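Local coordinates for malonyl acyl carrier protein transacylase (Streptococcus pneumoniae, PDB 3IM8) that probably transfers the malonyl group from malonyl-CoA to holo-acyl carrier protein, giving malonyl-ACP and free CoA for fatty acid synthesis, at residues Q14-Y23 against R45-N56; E93-L103 against F219-N229. All coordinates share one frame; numbering follows the deposited sequence.

Contact 1: residues Q14-Y23 against R45-N56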
# COMPACT_ATOMS: atom_id res chain seq x y z
N GLN A 14 -2.87 -4.90 8.75
CA GLN A 14 -2.36 -5.99 9.60
C GLN A 14 -3.32 -6.38 10.75
O GLN A 14 -4.16 -5.59 11.18
CB GLN A 14 -0.95 -5.63 10.13
CG GLN A 14 -0.85 -4.49 11.23
CD GLN A 14 -1.11 -3.05 10.72
OE1 GLN A 14 -1.29 -2.81 9.52
NE2 GLN A 14 -1.10 -2.08 11.66
N TYR A 15 -3.19 -7.60 11.28
CA TYR A 15 -3.95 -7.98 12.49
C TYR A 15 -3.19 -9.09 13.16
O TYR A 15 -2.33 -9.74 12.54
CB TYR A 15 -5.45 -8.31 12.16
CG TYR A 15 -5.63 -9.42 11.13
CD1 TYR A 15 -5.79 -9.12 9.76
CD2 TYR A 15 -5.60 -10.78 11.52
CE1 TYR A 15 -5.92 -10.13 8.84
CE2 TYR A 15 -5.71 -11.80 10.59
CZ TYR A 15 -5.87 -11.48 9.26
OH TYR A 15 -5.97 -12.53 8.35
N LEU A 16 -3.42 -9.29 14.45
CA LEU A 16 -2.63 -10.25 15.18
C LEU A 16 -2.93 -11.63 14.59
O LEU A 16 -4.07 -11.96 14.37
CB LEU A 16 -2.93 -10.19 16.69
CG LEU A 16 -2.05 -10.81 17.79
CD1 LEU A 16 -0.76 -10.01 18.00
CD2 LEU A 16 -2.87 -10.86 19.10
N GLY A 17 -1.89 -12.40 14.34
CA GLY A 17 -2.01 -13.75 13.86
C GLY A 17 -2.17 -13.91 12.36
O GLY A 17 -2.37 -15.04 11.91
N MET A 18 -2.15 -12.81 11.59
CA MET A 18 -2.38 -12.90 10.13
C MET A 18 -1.44 -13.90 9.45
O MET A 18 -0.24 -13.96 9.74
CB MET A 18 -2.28 -11.54 9.47
CG MET A 18 -0.91 -10.88 9.70
SD MET A 18 -0.78 -9.31 8.92
CE MET A 18 1.00 -9.15 9.00
N GLY A 19 -1.99 -14.71 8.56
CA GLY A 19 -1.18 -15.68 7.85
C GLY A 19 -0.82 -16.94 8.63
O GLY A 19 -0.13 -17.82 8.10
N ARG A 20 -1.22 -17.03 9.90
CA ARG A 20 -0.77 -18.18 10.73
C ARG A 20 -1.35 -19.51 10.25
O ARG A 20 -0.64 -20.53 10.24
CB ARG A 20 -1.10 -17.98 12.24
CG ARG A 20 -0.72 -19.22 13.12
CD ARG A 20 0.74 -19.18 13.47
NE ARG A 20 1.28 -20.51 13.71
CZ ARG A 20 2.40 -20.77 14.41
NH1 ARG A 20 2.83 -22.02 14.51
NH2 ARG A 20 3.11 -19.79 15.00
N ASP A 21 -2.64 -19.52 9.88
CA ASP A 21 -3.27 -20.70 9.24
C ASP A 21 -2.45 -21.22 8.02
O ASP A 21 -2.06 -22.42 7.95
CB ASP A 21 -4.75 -20.44 8.89
CG ASP A 21 -4.98 -19.15 8.05
OD1 ASP A 21 -4.06 -18.40 7.73
OD2 ASP A 21 -6.15 -18.87 7.72
N PHE A 22 -2.14 -20.31 7.10
CA PHE A 22 -1.32 -20.65 5.94
C PHE A 22 0.04 -21.14 6.37
O PHE A 22 0.54 -22.10 5.78
CB PHE A 22 -1.15 -19.46 5.02
CG PHE A 22 -2.41 -19.02 4.35
CD1 PHE A 22 -3.43 -19.94 4.05
CD2 PHE A 22 -2.57 -17.68 3.95
CE1 PHE A 22 -4.58 -19.51 3.38
CE2 PHE A 22 -3.73 -17.26 3.28
CZ PHE A 22 -4.73 -18.17 3.02
N TYR A 23 0.64 -20.50 7.39
CA TYR A 23 2.01 -20.80 7.85
C TYR A 23 2.22 -22.25 8.31
O TYR A 23 3.23 -22.88 7.92
CB TYR A 23 2.48 -19.79 8.93
CG TYR A 23 3.86 -20.02 9.58
CD1 TYR A 23 4.97 -19.25 9.19
CD2 TYR A 23 4.03 -20.97 10.63
CE1 TYR A 23 6.22 -19.42 9.78
CE2 TYR A 23 5.32 -21.15 11.25
CZ TYR A 23 6.37 -20.36 10.81
OH TYR A 23 7.58 -20.49 11.33
N ARG A 45 7.38 -14.23 13.01
CA ARG A 45 6.17 -15.02 13.18
C ARG A 45 5.60 -14.78 14.62
O ARG A 45 4.38 -14.56 14.82
CB ARG A 45 6.51 -16.51 12.95
CG ARG A 45 5.42 -17.52 13.31
CD ARG A 45 4.36 -17.54 12.18
NE ARG A 45 3.22 -16.62 12.40
CZ ARG A 45 2.56 -16.01 11.44
NH1 ARG A 45 2.91 -16.18 10.17
NH2 ARG A 45 1.54 -15.20 11.75
N TYR A 46 6.50 -14.85 15.60
CA TYR A 46 6.15 -14.53 16.99
C TYR A 46 5.65 -13.07 17.12
O TYR A 46 4.63 -12.78 17.77
CB TYR A 46 7.37 -14.75 17.88
CG TYR A 46 7.05 -14.48 19.33
CD1 TYR A 46 6.24 -15.37 20.07
CD2 TYR A 46 7.54 -13.33 19.96
CE1 TYR A 46 5.90 -15.10 21.42
CE2 TYR A 46 7.24 -13.05 21.29
CZ TYR A 46 6.42 -13.93 22.03
OH TYR A 46 6.14 -13.62 23.35
N LEU A 47 6.33 -12.12 16.47
CA LEU A 47 5.84 -10.72 16.48
C LEU A 47 4.42 -10.66 15.97
O LEU A 47 3.53 -10.09 16.62
CB LEU A 47 6.76 -9.81 15.65
CG LEU A 47 6.52 -8.30 15.62
CD1 LEU A 47 7.80 -7.55 15.28
CD2 LEU A 47 5.45 -7.96 14.65
N ILE A 48 4.18 -11.26 14.81
CA ILE A 48 2.85 -11.18 14.22
C ILE A 48 1.76 -11.83 15.12
O ILE A 48 0.60 -11.35 15.22
CB ILE A 48 2.82 -11.77 12.73
CG1 ILE A 48 3.58 -10.84 11.75
CG2 ILE A 48 1.40 -11.89 12.23
CD1 ILE A 48 4.08 -11.55 10.44
N ASP A 49 2.12 -12.93 15.75
CA ASP A 49 1.21 -13.72 16.54
C ASP A 49 0.95 -13.22 17.99
O ASP A 49 -0.07 -13.63 18.61
CB ASP A 49 1.76 -15.14 16.63
CG ASP A 49 1.76 -15.84 15.31
OD1 ASP A 49 1.03 -15.39 14.40
OD2 ASP A 49 2.46 -16.84 15.18
N THR A 50 1.87 -12.42 18.55
CA THR A 50 1.85 -12.17 20.00
C THR A 50 2.14 -10.72 20.41
O THR A 50 1.78 -10.35 21.52
CB THR A 50 2.85 -13.10 20.74
OG1 THR A 50 2.86 -14.39 20.11
CG2 THR A 50 2.47 -13.27 22.23
N GLU A 51 2.84 -9.96 19.59
CA GLU A 51 3.21 -8.60 19.98
C GLU A 51 2.31 -7.62 19.25
O GLU A 51 2.64 -7.17 18.16
CB GLU A 51 4.67 -8.32 19.64
CG GLU A 51 5.66 -9.05 20.54
CD GLU A 51 7.09 -8.95 20.03
OE1 GLU A 51 7.99 -8.66 20.85
OE2 GLU A 51 7.31 -9.16 18.82
N GLU A 52 1.17 -7.29 19.85
CA GLU A 52 0.22 -6.49 19.13
C GLU A 52 0.71 -5.03 18.96
O GLU A 52 0.56 -4.44 17.89
CB GLU A 52 -1.18 -6.59 19.71
CG GLU A 52 -2.19 -6.05 18.75
CD GLU A 52 -3.61 -6.51 18.97
OE1 GLU A 52 -4.50 -5.91 18.31
OE2 GLU A 52 -3.85 -7.46 19.79
N ASP A 53 1.35 -4.46 19.98
CA ASP A 53 1.81 -3.08 19.85
C ASP A 53 2.93 -2.91 18.83
O ASP A 53 2.97 -1.95 18.08
CB ASP A 53 2.24 -2.54 21.20
CG ASP A 53 1.06 -2.28 22.12
OD1 ASP A 53 -0.07 -2.07 21.62
OD2 ASP A 53 1.29 -2.23 23.34
N LYS A 54 3.86 -3.85 18.82
CA LYS A 54 4.93 -3.80 17.83
C LYS A 54 4.36 -3.98 16.42
O LYS A 54 4.80 -3.35 15.48
CB LYS A 54 5.98 -4.89 18.10
CG LYS A 54 6.83 -4.68 19.32
CD LYS A 54 8.08 -5.42 19.05
CE LYS A 54 8.70 -5.94 20.31
NZ LYS A 54 9.65 -7.00 19.87
N LEU A 55 3.39 -4.88 16.29
CA LEU A 55 2.78 -5.17 14.99
C LEU A 55 2.22 -3.87 14.38
O LEU A 55 2.28 -3.69 13.14
CB LEU A 55 1.70 -6.29 15.07
CG LEU A 55 0.91 -6.71 13.79
CD1 LEU A 55 1.82 -7.23 12.61
CD2 LEU A 55 -0.20 -7.69 14.04
N ASN A 56 1.67 -3.00 15.25
CA ASN A 56 1.08 -1.72 14.86
C ASN A 56 2.09 -0.56 14.81
O ASN A 56 1.70 0.57 14.52
CB ASN A 56 -0.10 -1.37 15.82
CG ASN A 56 -1.32 -2.26 15.59
OD1 ASN A 56 -1.55 -2.73 14.47
ND2 ASN A 56 -2.10 -2.52 16.63
O HOH W 1 -5.00 -7.24 15.83
O HOH W 2 2.12 -14.18 8.53

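Contact 2: residues E93-L103 against F219-N229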
# COMPACT_ATOMS: atom_id res chain seq x y z
N GLU A 93 3.28 -1.67 -2.68
CA GLU A 93 3.98 -1.52 -3.96
C GLU A 93 5.24 -2.36 -3.94
O GLU A 93 5.70 -2.83 -5.00
CB GLU A 93 4.34 -0.04 -4.20
CG GLU A 93 5.07 0.22 -5.50
CD GLU A 93 4.65 1.54 -6.07
OE1 GLU A 93 3.54 1.62 -6.62
OE2 GLU A 93 5.40 2.50 -5.91
N TYR A 94 5.80 -2.52 -2.74
CA TYR A 94 7.06 -3.28 -2.59
C TYR A 94 6.80 -4.75 -2.71
O TYR A 94 7.57 -5.49 -3.34
CB TYR A 94 7.77 -2.97 -1.27
CG TYR A 94 8.44 -1.63 -1.22
CD1 TYR A 94 7.68 -0.47 -1.10
CD2 TYR A 94 9.82 -1.52 -1.33
CE1 TYR A 94 8.32 0.79 -1.05
CE2 TYR A 94 10.46 -0.27 -1.27
CZ TYR A 94 9.71 0.87 -1.13
OH TYR A 94 10.32 2.08 -1.05
N SER A 95 5.69 -5.19 -2.12
CA SER A 95 5.21 -6.59 -2.27
C SER A 95 5.02 -6.95 -3.76
O SER A 95 5.42 -8.02 -4.19
CB SER A 95 3.88 -6.78 -1.51
OG SER A 95 4.00 -6.41 -0.14
N ALA A 96 4.38 -6.02 -4.49
CA ALA A 96 4.14 -6.04 -5.95
C ALA A 96 5.46 -6.02 -6.74
O ALA A 96 5.60 -6.71 -7.74
CB ALA A 96 3.35 -4.89 -6.28
N LEU A 97 6.43 -5.24 -6.27
CA LEU A 97 7.79 -5.26 -6.87
C LEU A 97 8.42 -6.63 -6.76
O LEU A 97 9.05 -7.09 -7.72
CB LEU A 97 8.73 -4.20 -6.26
CG LEU A 97 8.47 -2.80 -6.85
CD1 LEU A 97 9.20 -1.73 -5.99
CD2 LEU A 97 8.87 -2.69 -8.35
N VAL A 98 8.24 -7.28 -5.62
CA VAL A 98 8.69 -8.67 -5.42
C VAL A 98 7.93 -9.64 -6.34
O VAL A 98 8.56 -10.43 -7.06
CB VAL A 98 8.60 -9.14 -3.95
CG1 VAL A 98 8.87 -10.70 -3.83
CG2 VAL A 98 9.60 -8.38 -3.09
N ALA A 99 6.60 -9.53 -6.36
CA ALA A 99 5.82 -10.37 -7.24
C ALA A 99 6.13 -10.13 -8.72
O ALA A 99 6.03 -11.04 -9.51
CB ALA A 99 4.33 -10.20 -6.95
N SER A 100 6.53 -8.91 -9.10
CA SER A 100 6.71 -8.60 -10.51
C SER A 100 8.09 -8.96 -10.98
O SER A 100 8.43 -8.70 -12.13
CB SER A 100 6.45 -7.10 -10.77
OG SER A 100 7.42 -6.36 -10.06
N GLY A 101 8.88 -9.55 -10.08
CA GLY A 101 10.20 -10.08 -10.41
C GLY A 101 11.31 -9.05 -10.25
O GLY A 101 12.50 -9.41 -10.22
N ALA A 102 10.94 -7.77 -10.17
CA ALA A 102 11.95 -6.71 -10.11
C ALA A 102 12.75 -6.57 -8.79
O ALA A 102 13.92 -6.19 -8.80
CB ALA A 102 11.38 -5.37 -10.52
N LEU A 103 12.12 -6.89 -7.67
CA LEU A 103 12.80 -6.79 -6.36
C LEU A 103 12.95 -8.17 -5.69
O LEU A 103 11.96 -8.91 -5.57
CB LEU A 103 12.03 -5.80 -5.47
CG LEU A 103 12.36 -5.58 -3.99
CD1 LEU A 103 13.79 -5.14 -3.83
CD2 LEU A 103 11.38 -4.51 -3.47
N PHE A 219 17.97 -3.59 -8.65
CA PHE A 219 16.71 -4.13 -9.16
C PHE A 219 16.98 -4.99 -10.41
O PHE A 219 18.03 -4.80 -11.04
CB PHE A 219 15.69 -2.99 -9.39
CG PHE A 219 15.30 -2.28 -8.11
CD1 PHE A 219 15.91 -1.10 -7.73
CD2 PHE A 219 14.33 -2.82 -7.26
CE1 PHE A 219 15.56 -0.45 -6.57
CE2 PHE A 219 13.97 -2.18 -6.08
CZ PHE A 219 14.60 -0.99 -5.73
N SER A 220 16.07 -5.94 -10.71
CA SER A 220 16.13 -6.85 -11.89
C SER A 220 15.09 -6.48 -12.91
O SER A 220 14.30 -5.56 -12.69
CB SER A 220 15.85 -8.32 -11.50
OG SER A 220 16.91 -8.93 -10.77
N ASP A 221 15.06 -7.23 -14.02
CA ASP A 221 14.04 -7.07 -15.05
C ASP A 221 12.65 -7.43 -14.51
O ASP A 221 12.53 -8.39 -13.73
CB ASP A 221 14.37 -8.04 -16.21
CG ASP A 221 15.43 -7.50 -17.17
OD1 ASP A 221 15.90 -8.28 -18.06
OD2 ASP A 221 15.76 -6.29 -17.08
N PHE A 222 11.62 -6.68 -14.90
CA PHE A 222 10.21 -7.02 -14.60
C PHE A 222 9.79 -8.31 -15.31
O PHE A 222 9.98 -8.43 -16.51
CB PHE A 222 9.24 -5.89 -15.00
CG PHE A 222 9.22 -4.70 -14.02
CD1 PHE A 222 9.91 -3.53 -14.31
CD2 PHE A 222 8.50 -4.77 -12.82
CE1 PHE A 222 9.87 -2.43 -13.43
CE2 PHE A 222 8.45 -3.68 -11.92
CZ PHE A 222 9.13 -2.52 -12.21
N THR A 223 9.22 -9.26 -14.59
CA THR A 223 8.71 -10.44 -15.23
C THR A 223 7.24 -10.24 -15.51
O THR A 223 6.63 -10.95 -16.30
CB THR A 223 9.09 -11.72 -14.46
OG1 THR A 223 8.61 -11.67 -13.11
CG2 THR A 223 10.64 -11.83 -14.42
N CYS A 224 6.65 -9.22 -14.89
CA CYS A 224 5.31 -8.84 -15.27
C CYS A 224 5.09 -7.35 -14.96
O CYS A 224 5.78 -6.79 -14.10
CB CYS A 224 4.31 -9.78 -14.60
SG CYS A 224 3.63 -9.08 -13.12
N PRO A 225 4.18 -6.70 -15.71
CA PRO A 225 4.04 -5.27 -15.60
C PRO A 225 3.47 -4.89 -14.22
O PRO A 225 2.60 -5.60 -13.70
CB PRO A 225 3.05 -4.90 -16.71
CG PRO A 225 3.04 -6.13 -17.68
CD PRO A 225 3.37 -7.30 -16.79
N LEU A 226 4.01 -3.82 -13.65
CA LEU A 226 3.57 -3.23 -12.37
C LEU A 226 3.09 -1.80 -12.62
O LEU A 226 3.78 -1.02 -13.25
CB LEU A 226 4.71 -3.23 -11.35
CG LEU A 226 4.44 -2.54 -9.99
CD1 LEU A 226 5.25 -3.19 -8.94
CD2 LEU A 226 4.80 -1.06 -9.98
N VAL A 227 1.88 -1.45 -12.15
CA VAL A 227 1.34 -0.09 -12.23
C VAL A 227 1.72 0.68 -10.96
O VAL A 227 1.26 0.34 -9.86
CB VAL A 227 -0.18 -0.12 -12.47
CG1 VAL A 227 -0.73 1.28 -12.61
CG2 VAL A 227 -0.49 -0.92 -13.76
N GLY A 228 2.58 1.69 -11.09
CA GLY A 228 3.06 2.40 -9.90
C GLY A 228 2.09 3.39 -9.30
O GLY A 228 1.29 4.00 -9.99
N ASN A 229 2.19 3.57 -7.99
CA ASN A 229 1.32 4.47 -7.22
C ASN A 229 1.43 5.93 -7.64
O ASN A 229 0.42 6.68 -7.71
CB ASN A 229 1.69 4.35 -5.73
CG ASN A 229 1.16 3.08 -5.06
OD1 ASN A 229 0.33 2.29 -5.62
ND2 ASN A 229 1.59 2.89 -3.85
O HOH W 3 1.85 -0.53 -7.22
O HOH W 4 5.69 -11.84 -12.31

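Contact 1: residues Q14-Y23 against R45-N56
Asp49 OD2 is gripped by two arginines from opposite faces of its carboxylate plane: Arg20 NH2 meets it nearly end-on at 3.0 Å, and Arg45 NE at 2.9 Å. This salt-bridge network ties helix 44-50 to the start of helix 20-25, which two overlapping type II turns, Tyr15-Met18 and Gly17-Arg20, lead into, with Gly19 as N-cap. Arg45 holds Asp49 side-on, its NH2 reaching OD1 at 2.7 Å. The same NH2 crosses to Met18 O at 3.0 Å, almost straight (170°) and in the guanidinium plane, although it sits above the plane of the carbonyl. A water bridges that oxygen to Arg45 NH1. The bend at chi2 lays Arg45 CD 3.4 Å from the centroid of the Tyr23 ring, directly over one face in a CH-pi contact. Arg20 NH1 has a second acidic partner in Asp24, and the shared carboxylate probably offsets the closeness of the two arginines. Further along, Gly17 N donates to Ile48 O, while Leu16 lays CD1 beside the same carbonyl and CD2 beside Glu52 OE2. Met18 CG sits between its backbone N and carbonyl carbon (chi1 58°), where it meets Ile48 CG2 at 3.6 Å. At the far end the amide planes of Gln14 and Asn56 stand 66° apart; Gln14 OE1 accepts from Gly12 N, and NE2 donates to Asn56 OD1 at 2.9 Å.

Contact 2: residues E93-L103 against F219-N229
Glu93 swings CG opposite its backbone N (chi1 180°) and then bends at chi2, which carries OE1 to the backbone of Asn229; just past the C-terminal end of the same helix, Ser100 tucks OG between its own N and carbonyl carbon (chi1 63°), level with the Phe222 ring. The syn lone pair of Glu93 OE1 receives Asn229 N at 2.7 Å, and a water lies close to both this oxygen and Val227 O. Between these ends Leu226 reaches in with CD1, which packs against Ala96 CB at 3.7 Å and against Leu97 CD2. That Leu97 methyl also meets Phe222 CE2. Ser100 OG approaches the edge of the Phe222 ring, 3.4 Å from CD2; the same hydroxyl is within hydrogen-bonding distance of Ala96 O and also of Leu97 O. Ala102 CB covers one face of the ring, 3.8 Å from its centroid. Helix 92-99 starts at the last glycine of a GxSxG pattern (Gly88, Ser90, Gly92) consistent with a nucleophile elbow, and Asn229 lies close to Ser90 and His199, the predicted active-site residues. Past the C-terminal end of the helix, Gly101 takes a positive phi and turns the chain along the irregular segment 219-229. Ser100 O accepts from two backbone N-H groups: Thr223 N at 2.6 Å and, weakly, Cys224 N. A water links Ala99 O to Thr223 OG1. Leu103 runs alongside Phe219 in the same direction, with Leu103 CD1 3.7 Å from Phe219 CE2. Just beside them Ser220 N donates to Ala102 O at 2.9 Å, and the same oxygen lies at the edge of the Phe219 ring.

In the fold
From the N terminus, strand 4-8 of the parallel sheet runs into the loop that opens contact 1. Helices 20-25 and 27-40 follow before 45-56 returns to close a short, mostly helical excursion, which then continues into helix 58-78. Contact 2 opens only after strand 85-88, on helix 92-99, and closes more than a hundred residues later, past four of the five strands of the mixed sheet, where 219-229 runs beside strand 85-88. The two contacts are therefore in series, neither nested nor crossed, with centres 25 Å apart and nearest atoms about 10 Å apart. Helix 58-78 lies between them, touched by Gln14 and Met18 from contact 1 and by Ser95 and Ala99 from contact 2.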